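Local structure of Phosphoglucomutase/phosphomannomutase family protein (Burkholderia thailandensis, 3UW2) at residues 197-202 with 212-217; 220-225 with 255-260; 259-264 with 270-275. The protein probably catalyses intramolecular phosphate transfer on hexose phosphates and binds a metal ion, zinc in this crystal. All coordinates share one frame; numbering follows the deposited sequence.

Interaction 1: residues 197-202 with 212-217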
loop_
_atom_site.group_PDB
_atom_site.type_symbol
_atom_site.label_atom_id
_atom_site.label_comp_id
_atom_site.label_asym_id
_atom_site.label_seq_id
_atom_site.Cartn_x
_atom_site.Cartn_y
_atom_site.Cartn_z
ATOM N N LEU A 197 2.709 -22.962 1.403
ATOM C CA LEU A 197 2.463 -21.725 0.611
ATOM C C LEU A 197 3.368 -21.601 -0.603
ATOM O O LEU A 197 4.519 -22.001 -0.547
ATOM C CB LEU A 197 2.801 -20.467 1.414
ATOM C CG LEU A 197 2.605 -20.185 2.851
ATOM C CD1 LEU A 197 2.680 -18.667 2.955
ATOM C CD2 LEU A 197 1.213 -20.678 3.155
ATOM N N VAL A 198 2.844 -20.998 -1.660
ATOM C CA VAL A 198 3.648 -20.525 -2.770
ATOM C C VAL A 198 3.918 -19.057 -2.438
ATOM O O VAL A 198 2.963 -18.311 -2.148
ATOM C CB VAL A 198 2.866 -20.697 -4.087
ATOM C CG1 VAL A 198 3.608 -20.005 -5.239
ATOM C CG2 VAL A 198 2.741 -22.191 -4.388
ATOM N N VAL A 199 5.191 -18.657 -2.361
ATOM C CA VAL A 199 5.539 -17.212 -2.135
ATOM C C VAL A 199 6.325 -16.699 -3.354
ATOM O O VAL A 199 7.383 -17.240 -3.693
ATOM C CB VAL A 199 6.348 -17.061 -0.855
ATOM C CG1 VAL A 199 6.831 -15.606 -0.663
ATOM C CG2 VAL A 199 5.527 -17.542 0.370
ATOM N N ASP A 200 5.749 -15.718 -4.036
ATOM C CA ASP A 200 6.316 -15.035 -5.223
ATOM C C ASP A 200 6.654 -13.577 -4.891
ATOM O O ASP A 200 5.743 -12.745 -4.602
ATOM C CB ASP A 200 5.288 -15.050 -6.364
ATOM C CG ASP A 200 5.868 -14.489 -7.712
ATOM O OD1 ASP A 200 6.647 -13.530 -7.682
ATOM O OD2 ASP A 200 5.508 -14.950 -8.812
ATOM N N ALA A 201 7.953 -13.257 -4.890
ATOM C CA ALA A 201 8.425 -11.911 -4.563
ATOM C C ALA A 201 8.840 -11.139 -5.858
ATOM O O ALA A 201 9.312 -10.025 -5.757
ATOM C CB ALA A 201 9.611 -11.999 -3.611
ATOM N N GLY A 202 8.759 -11.759 -7.052
ATOM C CA GLY A 202 9.146 -11.039 -8.289
ATOM C C GLY A 202 10.576 -10.488 -8.245
ATOM O O GLY A 202 10.831 -9.463 -8.854
ATOM N N ARG A 212 11.841 -16.024 5.301
ATOM C CA ARG A 212 12.293 -16.162 6.688
ATOM C C ARG A 212 11.103 -16.139 7.661
ATOM O O ARG A 212 11.012 -17.020 8.534
ATOM C CB ARG A 212 13.231 -15.032 7.070
ATOM C CG ARG A 212 13.738 -15.118 8.505
ATOM C CD ARG A 212 14.777 -14.023 8.806
ATOM N NE ARG A 212 15.027 -14.155 10.245
ATOM C CZ ARG A 212 15.769 -13.361 11.001
ATOM N NH1 ARG A 212 16.414 -12.351 10.481
ATOM N NH2 ARG A 212 15.891 -13.657 12.297
ATOM N N LEU A 213 10.228 -15.146 7.513
ATOM C CA LEU A 213 9.049 -14.981 8.410
ATOM C C LEU A 213 8.113 -16.180 8.357
ATOM O O LEU A 213 7.780 -16.731 9.410
ATOM C CB LEU A 213 8.268 -13.682 8.094
ATOM C CG LEU A 213 6.947 -13.460 8.806
ATOM C CD1 LEU A 213 7.259 -13.342 10.312
ATOM C CD2 LEU A 213 6.197 -12.202 8.287
ATOM N N PHE A 214 7.678 -16.578 7.146
ATOM C CA PHE A 214 6.705 -17.648 7.048
ATOM C C PHE A 214 7.316 -19.009 7.443
ATOM O O PHE A 214 6.626 -19.869 8.013
ATOM C CB PHE A 214 6.010 -17.656 5.677
ATOM C CG PHE A 214 5.339 -16.338 5.328
ATOM C CD1 PHE A 214 4.618 -15.599 6.294
ATOM C CD2 PHE A 214 5.410 -15.845 4.029
ATOM C CE1 PHE A 214 3.987 -14.373 5.982
ATOM C CE2 PHE A 214 4.833 -14.618 3.688
ATOM C CZ PHE A 214 4.093 -13.877 4.653
ATOM N N LYS A 215 8.632 -19.195 7.218
ATOM C CA LYS A 215 9.290 -20.396 7.795
ATOM C C LYS A 215 9.290 -20.376 9.312
ATOM O O LYS A 215 9.083 -21.431 9.947
ATOM C CB LYS A 215 10.714 -20.660 7.241
ATOM C CG LYS A 215 10.671 -21.168 5.822
ATOM C CD LYS A 215 12.053 -21.373 5.200
ATOM C CE LYS A 215 11.880 -22.484 4.159
ATOM N NZ LYS A 215 13.072 -22.866 3.333
ATOM N N ALA A 216 9.570 -19.200 9.877
ATOM C CA ALA A 216 9.532 -18.990 11.316
ATOM C C ALA A 216 8.118 -19.264 11.893
ATOM O O ALA A 216 7.984 -19.677 13.042
ATOM C CB ALA A 216 9.934 -17.560 11.658
ATOM N N LEU A 217 7.071 -19.006 11.119
ATOM C CA LEU A 217 5.709 -19.348 11.566
ATOM C C LEU A 217 5.413 -20.863 11.407
ATOM O O LEU A 217 4.375 -21.351 11.866
ATOM C CB LEU A 217 4.671 -18.524 10.808
ATOM C CG LEU A 217 4.738 -17.036 11.171
ATOM C CD1 LEU A 217 3.765 -16.277 10.301
ATOM C CD2 LEU A 217 4.442 -16.825 12.650
#
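Just past Leu197 and Val199, the strand residues that touch Phe214 of the helix, Asp200 has both carboxylate oxygens engaged. Its OD1 takes the backbone N of Gly202 at 2.8 Å, closing an Asx turn. The N-H...O angle there is a bent 132°, although the donor meets OD1 nearly end-on to the C-O bond. OD2 is bonded to His235 NE2, so the carboxylate is held through both oxygens as the chain leaves the strand. Strand 197-200, helix 206-216 and strand 221-224 form a beta-alpha-beta unit of the second alpha/beta/alpha domain, and between these segments Phe214 is the helix residue that meets the first strand. The meeting is wholly apolar. One ring atom, Phe214 CD2, does the touching: Val199 CG2 lies 4.0 Å from it and Leu197 CD1 4.1 Å. Leu197 comes in at about a right angle to the Phe214 side chain, and Val199 at a slant. With CG anti to its carbonyl carbon (chi1 -56°), Phe214 carries its ring down to the sheet, where it also packs edge-to-face with Phe261. Leu372 of helix 364-375 touches both Leu197 and Phe214.

Interaction 2: residues 220-225 with 255-260; sequences ELVELF and TDAEIG
No flat group lies in the contact where Val222 meets Thr255 and Ala257, so there is no stacking here and the touching is done by methyls and one hydroxyl. The nearby carboxylate of Asp256 finds its partner elsewhere, OD1 forming a salt bridge with Lys196, while the Phe225 ring lies well away, at the far end of the strand, where it meets that of His235 with the planes steeply inclined. Asp256 OD1 and Glu220 OE2 are 6.2 Å apart, and the lysine would be expected to soften any repulsion between these like charges.

Val222 reaches across with CG2, which is anti to its own carbonyl carbon. That methyl stands 4.2 Å from Ala257 CB and 4.1 Å from Thr255 OG1, and Val222 and Thr255 approach tip to tip. Strand 221-224 is an outermost strand of the four-stranded mixed sheet of the second alpha/beta/alpha domain, with strand order 2-1-3-4. Strand 197-200 lies between it and strand 259-263, so Val222 of the edge strand meets the loop that leads into strand 259-263, and the two do not pair. Lys196, just ahead of strand 197-200, touches both Val222 and Ala257.

The Thr255 hydroxyl has its main polar partner in the carbonyl O of Lys251 in helix 246-254. It also takes a weak bond from the backbone N of Ala257, long at 3.4 Å but fairly straight at 164°. With OG1 lying between the backbone N and the carbonyl carbon (chi1 67°), the hydroxyl can serve both the helix end and the following loop. Ala257 O accepts a hydrogen bond from Lys275 NZ.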
loop_
_atom_site.group_PDB
_atom_site.type_symbol
_atom_site.label_atom_id
_atom_site.label_comp_id
_atom_site.label_asym_id
_atom_site.label_seq_id
_atom_site.Cartn_x
_atom_site.Cartn_y
_atom_site.Cartn_z
ATOM N N GLU A 220 5.856 -24.506 5.285
ATOM C CA GLU A 220 6.666 -24.960 4.145
ATOM C C GLU A 220 6.351 -24.096 2.939
ATOM O O GLU A 220 5.201 -23.714 2.714
ATOM C CB GLU A 220 6.408 -26.449 3.811
ATOM C CG GLU A 220 7.272 -27.366 4.633
ATOM C CD GLU A 220 6.978 -28.836 4.344
ATOM O OE1 GLU A 220 6.891 -29.626 5.334
ATOM O OE2 GLU A 220 6.819 -29.189 3.134
ATOM N N LEU A 221 7.374 -23.766 2.171
ATOM C CA LEU A 221 7.244 -22.759 1.116
ATOM C C LEU A 221 7.615 -23.328 -0.230
ATOM O O LEU A 221 8.512 -24.152 -0.297
ATOM C CB LEU A 221 8.145 -21.586 1.428
ATOM C CG LEU A 221 7.933 -20.902 2.772
ATOM C CD1 LEU A 221 8.844 -19.680 2.787
ATOM C CD2 LEU A 221 6.491 -20.498 3.085
ATOM N N VAL A 222 6.868 -22.975 -1.267
ATOM C CA VAL A 222 7.353 -23.187 -2.592
ATOM C C VAL A 222 7.689 -21.765 -3.076
ATOM O O VAL A 222 6.809 -20.957 -3.277
ATOM C CB VAL A 222 6.343 -23.834 -3.568
ATOM C CG1 VAL A 222 7.125 -24.150 -4.818
ATOM C CG2 VAL A 222 5.746 -25.118 -3.008
ATOM N N GLU A 223 8.983 -21.470 -3.226
ATOM C CA GLU A 223 9.413 -20.130 -3.542
ATOM C C GLU A 223 9.469 -19.809 -5.060
ATOM O O GLU A 223 9.993 -20.603 -5.890
ATOM C CB GLU A 223 10.790 -19.909 -2.899
ATOM C CG GLU A 223 10.731 -20.110 -1.380
ATOM C CD GLU A 223 12.034 -19.802 -0.676
ATOM O OE1 GLU A 223 12.799 -18.917 -1.120
ATOM O OE2 GLU A 223 12.290 -20.414 0.372
ATOM N N LEU A 224 9.020 -18.607 -5.397
ATOM C CA LEU A 224 9.128 -18.109 -6.753
ATOM C C LEU A 224 9.832 -16.760 -6.730
ATOM O O LEU A 224 9.333 -15.832 -6.098
ATOM C CB LEU A 224 7.736 -17.946 -7.412
ATOM C CG LEU A 224 7.040 -19.227 -7.864
ATOM C CD1 LEU A 224 5.538 -18.922 -8.045
ATOM C CD2 LEU A 224 7.686 -19.794 -9.119
ATOM N N PHE A 225 11.003 -16.659 -7.373
ATOM C CA PHE A 225 11.703 -15.367 -7.567
ATOM C C PHE A 225 11.934 -14.629 -6.227
ATOM O O PHE A 225 11.626 -13.438 -6.095
ATOM C CB PHE A 225 10.942 -14.465 -8.579
ATOM C CG PHE A 225 10.312 -15.241 -9.671
ATOM C CD1 PHE A 225 11.094 -16.050 -10.516
ATOM C CD2 PHE A 225 8.942 -15.167 -9.901
ATOM C CE1 PHE A 225 10.503 -16.804 -11.541
ATOM C CE2 PHE A 225 8.354 -15.926 -10.928
ATOM C CZ PHE A 225 9.123 -16.744 -11.754
ATOM N N THR A 255 1.822 -28.346 -7.535
ATOM C CA THR A 255 2.398 -28.772 -6.247
ATOM C C THR A 255 1.250 -29.016 -5.237
ATOM O O THR A 255 0.108 -28.712 -5.546
ATOM C CB THR A 255 3.357 -27.695 -5.671
ATOM O OG1 THR A 255 2.618 -26.502 -5.292
ATOM C CG2 THR A 255 4.469 -27.333 -6.698
ATOM N N ASP A 256 1.548 -29.516 -4.043
ATOM C CA ASP A 256 0.523 -29.628 -3.012
ATOM C C ASP A 256 0.417 -28.403 -2.058
ATOM O O ASP A 256 -0.107 -28.529 -0.924
ATOM C CB ASP A 256 0.719 -30.911 -2.199
ATOM C CG ASP A 256 2.063 -30.949 -1.498
ATOM O OD1 ASP A 256 2.870 -29.990 -1.641
ATOM O OD2 ASP A 256 2.320 -31.969 -0.810
ATOM N N ALA A 257 0.945 -27.252 -2.480
ATOM C CA ALA A 257 0.797 -26.061 -1.687
ATOM C C ALA A 257 -0.679 -25.747 -1.667
ATOM O O ALA A 257 -1.419 -26.152 -2.597
ATOM C CB ALA A 257 1.600 -24.902 -2.268
ATOM N N GLU A 258 -1.111 -25.019 -0.647
ATOM C CA GLU A 258 -2.572 -24.744 -0.448
ATOM C C GLU A 258 -2.984 -23.337 -0.878
ATOM O O GLU A 258 -4.081 -23.156 -1.348
ATOM C CB GLU A 258 -2.950 -24.847 1.023
ATOM C CG GLU A 258 -2.605 -26.178 1.678
ATOM C CD GLU A 258 -3.207 -26.318 3.081
ATOM O OE1 GLU A 258 -4.410 -26.070 3.249
ATOM O OE2 GLU A 258 -2.476 -26.663 4.032
ATOM N N ILE A 259 -2.085 -22.363 -0.701
ATOM C CA ILE A 259 -2.390 -20.945 -0.857
ATOM C C ILE A 259 -1.195 -20.252 -1.505
ATOM O O ILE A 259 -0.066 -20.620 -1.197
ATOM C CB ILE A 259 -2.667 -20.343 0.562
ATOM C CG1 ILE A 259 -4.092 -20.780 1.039
ATOM C CG2 ILE A 259 -2.533 -18.835 0.618
ATOM C CD1 ILE A 259 -5.239 -20.314 0.146
ATOM N N GLY A 260 -1.444 -19.247 -2.368
ATOM C CA GLY A 260 -0.363 -18.481 -3.007
ATOM C C GLY A 260 -0.289 -17.039 -2.540
ATOM O O GLY A 260 -1.334 -16.379 -2.453
#

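Interaction 3: residues 259-264 with 270-275; sequences IGFAFD and LGVVTK. With ZN (zinc ion), chain K.
Strands 259-263 and 270-273 form an antiparallel beta hairpin at one edge of the sheet, and Gly260 to Phe263 pair in order with Val273 to Leu270. Four backbone hydrogen bonds join them in two reciprocal pairs: Gly260 with Val273, and Ala262 with Gly271. The shortest, Gly271 N to Ala262 O, is 2.7 Å long and nearly straight at 170°. Between these pairs two CA-H...O contacts add to the seam, the closer being Phe261 CA to Gly271 O at 3.3 Å.

The apolar contacts gather on the face that carries Phe261, Phe263, Leu270 and Val272. Leu270 CD1 is shared by two rings. It sits 3.6 Å from Phe261 CB and CG and 3.8 Å from Phe263 CE1. Leu270 CG is anti to the backbone N (chi1 172°), which turns the branch over toward the neighbouring strand. Leu371 of helix 364-375 packs on Phe261 and Val272 on this same face.

The metal contact lies at the loop end of the hairpin. Asp266 and Asp268 complete the aspartates of the zinc site, and Arg269 NE is hydrogen-bonded to Asp264 OD2, the oxygen that binds the zinc ion at 2.2 Å.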
loop_
_atom_site.group_PDB
_atom_site.type_symbol
_atom_site.label_atom_id
_atom_site.label_comp_id
_atom_site.label_asym_id
_atom_site.label_seq_id
_atom_site.Cartn_x
_atom_site.Cartn_y
_atom_site.Cartn_z
ATOM N N ILE A 259 -2.085 -22.363 -0.701
ATOM C CA ILE A 259 -2.390 -20.945 -0.857
ATOM C C ILE A 259 -1.195 -20.252 -1.505
ATOM O O ILE A 259 -0.066 -20.620 -1.197
ATOM C CB ILE A 259 -2.667 -20.343 0.562
ATOM C CG1 ILE A 259 -4.092 -20.780 1.039
ATOM C CG2 ILE A 259 -2.533 -18.835 0.618
ATOM C CD1 ILE A 259 -5.239 -20.314 0.146
ATOM N N GLY A 260 -1.444 -19.247 -2.368
ATOM C CA GLY A 260 -0.363 -18.481 -3.007
ATOM C C GLY A 260 -0.289 -17.039 -2.540
ATOM O O GLY A 260 -1.334 -16.379 -2.453
ATOM N N PHE A 261 0.911 -16.566 -2.142
ATOM C CA PHE A 261 1.080 -15.126 -1.765
ATOM C C PHE A 261 2.046 -14.486 -2.772
ATOM O O PHE A 261 3.091 -15.040 -3.057
ATOM C CB PHE A 261 1.769 -14.961 -0.407
ATOM C CG PHE A 261 0.909 -15.252 0.807
ATOM C CD1 PHE A 261 -0.459 -15.514 0.703
ATOM C CD2 PHE A 261 1.500 -15.199 2.087
ATOM C CE1 PHE A 261 -1.227 -15.759 1.850
ATOM C CE2 PHE A 261 0.755 -15.471 3.237
ATOM C CZ PHE A 261 -0.624 -15.722 3.120
ATOM N N ALA A 262 1.710 -13.311 -3.291
ATOM C CA ALA A 262 2.620 -12.569 -4.190
ATOM C C ALA A 262 2.820 -11.136 -3.657
ATOM O O ALA A 262 1.837 -10.510 -3.258
ATOM C CB ALA A 262 2.051 -12.536 -5.589
ATOM N N PHE A 263 4.082 -10.659 -3.580
ATOM C CA PHE A 263 4.366 -9.384 -2.958
ATOM C C PHE A 263 4.698 -8.416 -4.039
ATOM O O PHE A 263 5.221 -8.803 -5.084
ATOM C CB PHE A 263 5.542 -9.523 -1.978
ATOM C CG PHE A 263 5.201 -10.308 -0.758
ATOM C CD1 PHE A 263 4.440 -9.726 0.256
ATOM C CD2 PHE A 263 5.623 -11.615 -0.611
ATOM C CE1 PHE A 263 4.142 -10.454 1.403
ATOM C CE2 PHE A 263 5.301 -12.352 0.513
ATOM C CZ PHE A 263 4.569 -11.763 1.535
ATOM N N ASP A 264 4.409 -7.152 -3.805
ATOM C CA ASP A 264 4.898 -6.137 -4.701
ATOM C C ASP A 264 6.375 -5.844 -4.350
ATOM O O ASP A 264 6.919 -6.443 -3.425
ATOM C CB ASP A 264 4.019 -4.893 -4.655
ATOM C CG ASP A 264 4.263 -4.036 -3.442
ATOM O OD1 ASP A 264 4.796 -4.462 -2.394
ATOM O OD2 ASP A 264 3.786 -2.915 -3.547
ATOM N N LEU A 270 0.217 -7.189 -0.504
ATOM C CA LEU A 270 0.098 -8.652 -0.655
ATOM C C LEU A 270 -1.049 -8.998 -1.630
ATOM O O LEU A 270 -2.195 -8.502 -1.463
ATOM C CB LEU A 270 -0.203 -9.303 0.718
ATOM C CG LEU A 270 -0.555 -10.807 0.741
ATOM C CD1 LEU A 270 0.671 -11.643 0.533
ATOM C CD2 LEU A 270 -1.214 -11.158 2.078
ATOM N N GLY A 271 -0.708 -9.833 -2.623
ATOM C CA GLY A 271 -1.694 -10.526 -3.498
ATOM C C GLY A 271 -1.919 -11.952 -3.006
ATOM O O GLY A 271 -0.958 -12.611 -2.579
ATOM N N VAL A 272 -3.167 -12.448 -3.096
ATOM C CA VAL A 272 -3.589 -13.736 -2.515
ATOM C C VAL A 272 -4.336 -14.474 -3.590
ATOM O O VAL A 272 -5.295 -13.951 -4.180
ATOM C CB VAL A 272 -4.561 -13.548 -1.282
ATOM C CG1 VAL A 272 -5.099 -14.901 -0.780
ATOM C CG2 VAL A 272 -3.884 -12.773 -0.153
ATOM N N VAL A 273 -3.881 -15.700 -3.844
ATOM C CA VAL A 273 -4.456 -16.604 -4.852
ATOM C C VAL A 273 -4.859 -17.931 -4.168
ATOM O O VAL A 273 -4.084 -18.512 -3.394
ATOM C CB VAL A 273 -3.406 -16.933 -5.995
ATOM C CG1 VAL A 273 -3.988 -17.838 -7.092
ATOM C CG2 VAL A 273 -2.892 -15.657 -6.652
ATOM N N THR A 274 -6.050 -18.417 -4.477
ATOM C CA THR A 274 -6.466 -19.718 -4.003
ATOM C C THR A 274 -5.856 -20.890 -4.808
ATOM O O THR A 274 -5.261 -20.703 -5.871
ATOM C CB THR A 274 -8.011 -19.875 -4.018
ATOM O OG1 THR A 274 -8.460 -19.847 -5.374
ATOM C CG2 THR A 274 -8.661 -18.712 -3.210
ATOM N N LYS A 275 -6.041 -22.092 -4.267
ATOM C CA LYS A 275 -5.566 -23.331 -4.812
ATOM C C LYS A 275 -6.099 -23.489 -6.248
ATOM O O LYS A 275 -5.343 -23.869 -7.180
ATOM C CB LYS A 275 -6.116 -24.487 -3.928
ATOM C CG LYS A 275 -5.741 -25.925 -4.366
ATOM C CD LYS A 275 -4.232 -26.209 -4.180
ATOM C CE LYS A 275 -3.878 -27.632 -4.690
ATOM N NZ LYS A 275 -2.376 -27.687 -4.762
HETATM ZN ZN ZN K . 4.680 -1.189 -2.534
#

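Overall arrangement
All three contacts belong to one four-stranded sheet. Interactions 1 and 3 are buried and meet on its helix 206-216 side, where Phe214 CE2 lies 3.6 Å from Phe263 CZ. Interaction 2 is only partly buried, where the edge strand meets the loop before strand 259-263, far from the zinc, and depends on a few methyls and a hydroxyl. Strand 197-200 links the set: Leu197 O probably bonds to Val222 N on one flank, and Val198 O to Phe261 N on the other. Interactions 2 and 3 share Ile259 and Gly260. Their chemistry differs with place: side-chain packing between helix and sheet in interaction 1, backbone pairing plus a metal ligand in interaction 3.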